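Local atomic coordinates of chitin binding protein (Streptomyces lividans, PDB entry 5FTZ), a protein that probably binds chitin and, as a copper-dependent AA10 lytic polysaccharide monooxygenase, cleaves polysaccharide chains by oxidation. Residues T82-F96 against T123-H137. Residues are numbered along the deposited sequence; the frame is centred on the assembly and turned at random.
Sequences TFRWQFTARHATTDF and TVPYGGKQPPATLSH. With CU (copper (II) ion), chain B.
Two antiparallel strand pairings, Phe83 to Phe87 with Ala133 to His137 and Phe96 with Val124, one in each sheet of the LPMO β-sandwich, lie at the end that carries the copper histidine brace, and side chains between them join the sheets. In the first pairing Trp85 N reaches Leu135 O at 2.9 Å, and Phe87 N bonds Ala133 O. On the face bearing Gln86 and Thr134, these two side chains run alongside each other, and Thr134 OG1 donates to Gln86 OE1 at 2.7 Å, while Gln86 NE2 turns to Asp5 of strand 2-6. An alanine in place of Gln86 would probably leave the Thr134 hydroxyl and the Asp5 carboxylate each short of a partner.

Between the sheets sits Phe96. Its CE2 edge points at the face of Tyr126 in a T-shaped stack, centroids 5.5 Å apart and planes at 88°; the His137 ring in turn presents its edge to the face of Phe96. Leu135, its CG anti to the backbone N (chi1 178°), carries CD2 to within 3.6 Å of Phe96 CE2. Pro131 CG lies over the Phe87 ring in a CH-pi contact, 4.0 Å from its centroid.

Beyond the strands, Arg90 NE donates to Pro131 O at 2.8 Å, and Gln130 NE2 returns a bond to Arg90 O at 2.7 Å. Thr93 OG1 ties back to His91 O. His91 NE2 binds copper at 1.9 Å beside the N terminus of His1, so these bonds probably help hold the backbone around a copper ligand, at Arg90 O before it and at its own carbonyl, with an aromatic and proline core behind it.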
# COMPACT_ATOMS: atom_id res chain seq x y z
N THR A 82 10.47 22.31 15.13
CA THR A 82 9.48 21.22 15.17
C THR A 82 8.29 21.56 14.30
O THR A 82 7.54 22.48 14.61
CB THR A 82 9.04 20.95 16.59
OG1 THR A 82 10.15 20.39 17.30
CG2 THR A 82 7.89 19.97 16.65
N PHE A 83 8.12 20.79 13.23
CA PHE A 83 6.94 20.90 12.38
C PHE A 83 5.91 19.95 12.94
O PHE A 83 6.27 18.83 13.34
CB PHE A 83 7.31 20.56 10.91
CG PHE A 83 8.21 21.55 10.31
CD1 PHE A 83 9.61 21.43 10.44
CD2 PHE A 83 7.71 22.63 9.63
CE1 PHE A 83 10.45 22.38 9.91
CE2 PHE A 83 8.56 23.58 9.09
CZ PHE A 83 9.93 23.45 9.24
N ARG A 84 4.65 20.37 13.04
CA ARG A 84 3.66 19.54 13.67
C ARG A 84 2.34 19.55 12.90
O ARG A 84 1.85 20.62 12.51
CB ARG A 84 3.43 20.02 15.10
CG ARG A 84 2.52 19.15 15.93
CD ARG A 84 2.48 19.53 17.41
NE ARG A 84 1.74 20.73 17.62
CZ ARG A 84 1.88 21.57 18.65
NH1 ARG A 84 2.80 21.34 19.59
NH2 ARG A 84 1.12 22.64 18.73
N TRP A 85 1.81 18.35 12.71
CA TRP A 85 0.51 18.09 12.12
C TRP A 85 -0.43 17.62 13.19
O TRP A 85 -0.05 16.80 14.08
CB TRP A 85 0.58 16.98 11.06
CG TRP A 85 1.23 17.40 9.74
CD1 TRP A 85 2.60 17.54 9.52
CD2 TRP A 85 0.61 17.79 8.55
NE1 TRP A 85 2.83 17.99 8.28
CE2 TRP A 85 1.64 18.09 7.61
CE3 TRP A 85 -0.71 17.86 8.14
CZ2 TRP A 85 1.33 18.54 6.30
CZ3 TRP A 85 -1.01 18.29 6.85
CH2 TRP A 85 0.02 18.59 5.94
N GLN A 86 -1.69 17.97 13.02
CA GLN A 86 -2.79 17.40 13.81
C GLN A 86 -3.69 16.69 12.83
O GLN A 86 -4.03 17.24 11.76
CB GLN A 86 -3.60 18.50 14.51
CG GLN A 86 -2.79 19.34 15.47
CD GLN A 86 -2.31 18.67 16.73
OE1 GLN A 86 -2.69 17.54 17.04
NE2 GLN A 86 -1.47 19.38 17.46
N PHE A 87 -4.03 15.41 13.08
CA PHE A 87 -4.85 14.67 12.16
C PHE A 87 -6.23 14.32 12.78
O PHE A 87 -6.32 14.01 13.96
CB PHE A 87 -4.16 13.35 11.81
CG PHE A 87 -2.80 13.52 11.20
CD1 PHE A 87 -2.63 14.00 9.94
CD2 PHE A 87 -1.66 13.26 11.95
CE1 PHE A 87 -1.36 14.15 9.40
CE2 PHE A 87 -0.41 13.41 11.42
CZ PHE A 87 -0.24 13.86 10.14
N THR A 88 -7.26 14.37 11.97
CA THR A 88 -8.56 13.85 12.34
C THR A 88 -8.79 12.47 11.72
O THR A 88 -9.70 11.77 12.18
CB THR A 88 -9.69 14.78 11.89
OG1 THR A 88 -9.60 14.96 10.48
CG2 THR A 88 -9.52 16.17 12.50
N ALA A 89 -8.02 12.11 10.68
CA ALA A 89 -8.02 10.75 10.12
C ALA A 89 -6.56 10.41 9.74
O ALA A 89 -5.96 11.07 8.86
CB ALA A 89 -8.95 10.63 8.96
N ARG A 90 -5.99 9.37 10.37
CA ARG A 90 -4.54 9.05 10.27
C ARG A 90 -4.18 8.06 9.14
O ARG A 90 -3.81 6.90 9.36
CB ARG A 90 -4.10 8.45 11.59
CG ARG A 90 -4.11 9.47 12.73
CD ARG A 90 -4.31 8.78 14.05
NE ARG A 90 -3.25 7.84 14.33
CZ ARG A 90 -3.23 7.04 15.39
NH1 ARG A 90 -4.19 7.11 16.32
NH2 ARG A 90 -2.22 6.20 15.51
N HIS A 91 -4.26 8.53 7.94
CA HIS A 91 -4.14 7.64 6.79
C HIS A 91 -2.72 7.14 6.63
O HIS A 91 -1.76 7.84 7.02
CB HIS A 91 -4.42 8.41 5.51
CG HIS A 91 -5.76 9.05 5.44
ND1 HIS A 91 -6.93 8.33 5.54
CD2 HIS A 91 -6.13 10.35 5.29
CE1 HIS A 91 -7.96 9.14 5.44
NE2 HIS A 91 -7.50 10.37 5.31
N ALA A 92 -2.56 5.95 6.10
CA ALA A 92 -1.27 5.47 5.61
C ALA A 92 -0.67 6.57 4.73
O ALA A 92 -1.34 7.14 3.87
CB ALA A 92 -1.43 4.19 4.81
N THR A 93 0.62 6.83 4.91
CA THR A 93 1.25 8.01 4.39
C THR A 93 2.46 7.63 3.54
O THR A 93 3.31 6.83 3.97
CB THR A 93 1.69 8.89 5.57
OG1 THR A 93 0.46 9.33 6.21
CG2 THR A 93 2.51 10.11 5.11
N THR A 94 2.61 8.32 2.40
CA THR A 94 3.77 8.22 1.55
C THR A 94 4.85 9.15 2.07
O THR A 94 5.93 8.67 2.41
CB THR A 94 3.44 8.57 0.09
OG1 THR A 94 2.47 7.62 -0.37
CG2 THR A 94 4.65 8.54 -0.82
N ASP A 95 4.61 10.45 2.18
CA ASP A 95 5.62 11.38 2.67
C ASP A 95 5.03 12.71 3.11
O ASP A 95 3.83 12.99 2.93
CB ASP A 95 6.75 11.59 1.65
CG ASP A 95 6.37 12.40 0.50
OD1 ASP A 95 5.24 12.76 0.31
OD2 ASP A 95 7.31 12.73 -0.28
N PHE A 96 5.89 13.47 3.75
CA PHE A 96 5.67 14.89 4.07
C PHE A 96 6.73 15.70 3.39
O PHE A 96 7.92 15.32 3.50
CB PHE A 96 5.71 15.15 5.59
CG PHE A 96 4.66 14.41 6.38
CD1 PHE A 96 3.39 14.95 6.58
CD2 PHE A 96 4.89 13.14 6.86
CE1 PHE A 96 2.40 14.26 7.28
CE2 PHE A 96 3.93 12.46 7.56
CZ PHE A 96 2.68 13.01 7.76
N THR A 123 12.12 16.93 3.80
CA THR A 123 11.28 15.83 3.31
C THR A 123 11.32 14.71 4.30
O THR A 123 12.43 14.39 4.76
CB THR A 123 11.81 15.29 1.94
OG1 THR A 123 11.84 16.36 0.98
CG2 THR A 123 10.97 14.17 1.39
N VAL A 124 10.17 14.08 4.57
CA VAL A 124 10.10 12.88 5.44
C VAL A 124 9.43 11.75 4.68
O VAL A 124 8.19 11.72 4.59
CB VAL A 124 9.39 13.22 6.73
CG1 VAL A 124 9.40 12.06 7.68
CG2 VAL A 124 10.06 14.40 7.42
N PRO A 125 10.23 10.82 4.11
CA PRO A 125 9.63 9.62 3.54
C PRO A 125 9.00 8.85 4.70
O PRO A 125 9.65 8.69 5.77
CB PRO A 125 10.82 8.89 2.93
CG PRO A 125 11.92 9.91 2.83
CD PRO A 125 11.70 10.81 3.99
N TYR A 126 7.76 8.34 4.54
CA TYR A 126 7.06 7.73 5.68
C TYR A 126 6.71 6.25 5.49
O TYR A 126 6.18 5.63 6.40
CB TYR A 126 5.78 8.52 6.01
CG TYR A 126 5.44 8.61 7.47
CD1 TYR A 126 6.18 9.38 8.33
CD2 TYR A 126 4.40 7.86 8.01
CE1 TYR A 126 5.88 9.47 9.68
CE2 TYR A 126 4.10 7.92 9.35
CZ TYR A 126 4.87 8.71 10.19
OH TYR A 126 4.57 8.76 11.56
N GLY A 127 7.03 5.68 4.36
CA GLY A 127 7.00 4.22 4.21
C GLY A 127 5.63 3.60 4.24
O GLY A 127 5.54 2.39 4.53
N GLY A 128 4.54 4.34 3.99
CA GLY A 128 3.22 3.76 4.04
C GLY A 128 2.62 3.62 5.42
O GLY A 128 1.55 3.05 5.57
N LYS A 129 3.34 4.08 6.44
CA LYS A 129 2.87 3.93 7.80
C LYS A 129 1.80 4.98 8.15
O LYS A 129 1.66 6.00 7.50
CB LYS A 129 4.05 4.01 8.75
CG LYS A 129 5.06 2.85 8.57
CD LYS A 129 4.45 1.49 8.80
CE LYS A 129 5.53 0.44 8.90
NZ LYS A 129 5.25 -0.68 7.97
N GLN A 130 1.05 4.69 9.20
CA GLN A 130 0.06 5.61 9.76
C GLN A 130 0.66 6.50 10.82
O GLN A 130 1.19 5.99 11.81
CB GLN A 130 -1.05 4.85 10.40
CG GLN A 130 -1.84 4.07 9.43
CD GLN A 130 -3.05 3.54 10.15
OE1 GLN A 130 -2.98 2.48 10.76
NE2 GLN A 130 -4.11 4.37 10.22
N PRO A 131 0.58 7.82 10.65
CA PRO A 131 1.13 8.68 11.66
C PRO A 131 0.33 8.60 12.96
O PRO A 131 -0.83 8.24 12.90
CB PRO A 131 0.99 10.08 11.05
CG PRO A 131 -0.23 9.96 10.17
CD PRO A 131 -0.13 8.58 9.59
N PRO A 132 0.95 9.04 14.06
CA PRO A 132 0.15 9.30 15.30
C PRO A 132 -0.83 10.45 15.06
O PRO A 132 -0.63 11.21 14.10
CB PRO A 132 1.23 9.71 16.28
CG PRO A 132 2.34 10.34 15.41
CD PRO A 132 2.33 9.51 14.15
N ALA A 133 -1.85 10.63 15.90
CA ALA A 133 -2.79 11.74 15.74
C ALA A 133 -2.17 13.11 15.82
O ALA A 133 -2.70 14.08 15.23
CB ALA A 133 -3.88 11.61 16.78
N THR A 134 -1.06 13.25 16.51
CA THR A 134 -0.26 14.48 16.52
C THR A 134 1.15 14.05 16.17
O THR A 134 1.74 13.26 16.92
CB THR A 134 -0.20 15.20 17.90
OG1 THR A 134 -1.52 15.52 18.36
CG2 THR A 134 0.59 16.48 17.81
N LEU A 135 1.67 14.51 15.04
CA LEU A 135 3.00 14.17 14.56
C LEU A 135 3.87 15.36 14.63
O LEU A 135 3.57 16.38 13.95
CB LEU A 135 2.98 13.65 13.12
CG LEU A 135 4.34 13.32 12.53
CD1 LEU A 135 5.11 12.22 13.24
CD2 LEU A 135 4.13 12.91 11.09
N SER A 136 5.00 15.25 15.33
CA SER A 136 5.98 16.31 15.45
C SER A 136 7.28 15.76 14.91
O SER A 136 7.71 14.66 15.29
CB SER A 136 6.19 16.67 16.90
OG SER A 136 5.07 17.33 17.45
N HIS A 137 7.92 16.47 14.00
CA HIS A 137 9.23 16.08 13.50
C HIS A 137 10.10 17.28 13.22
O HIS A 137 9.61 18.36 12.87
CB HIS A 137 9.18 15.08 12.39
CG HIS A 137 8.27 15.42 11.24
ND1 HIS A 137 7.64 14.44 10.53
CD2 HIS A 137 7.84 16.58 10.70
CE1 HIS A 137 6.91 14.97 9.56
NE2 HIS A 137 6.98 16.27 9.67
CU CU B . -8.40 12.05 5.45
O HOH W 1 5.28 19.48 19.49
O HOH W 2 -5.07 15.55 16.28
O HOH W 3 0.12 5.52 14.38
O HOH W 4 8.06 6.61 1.84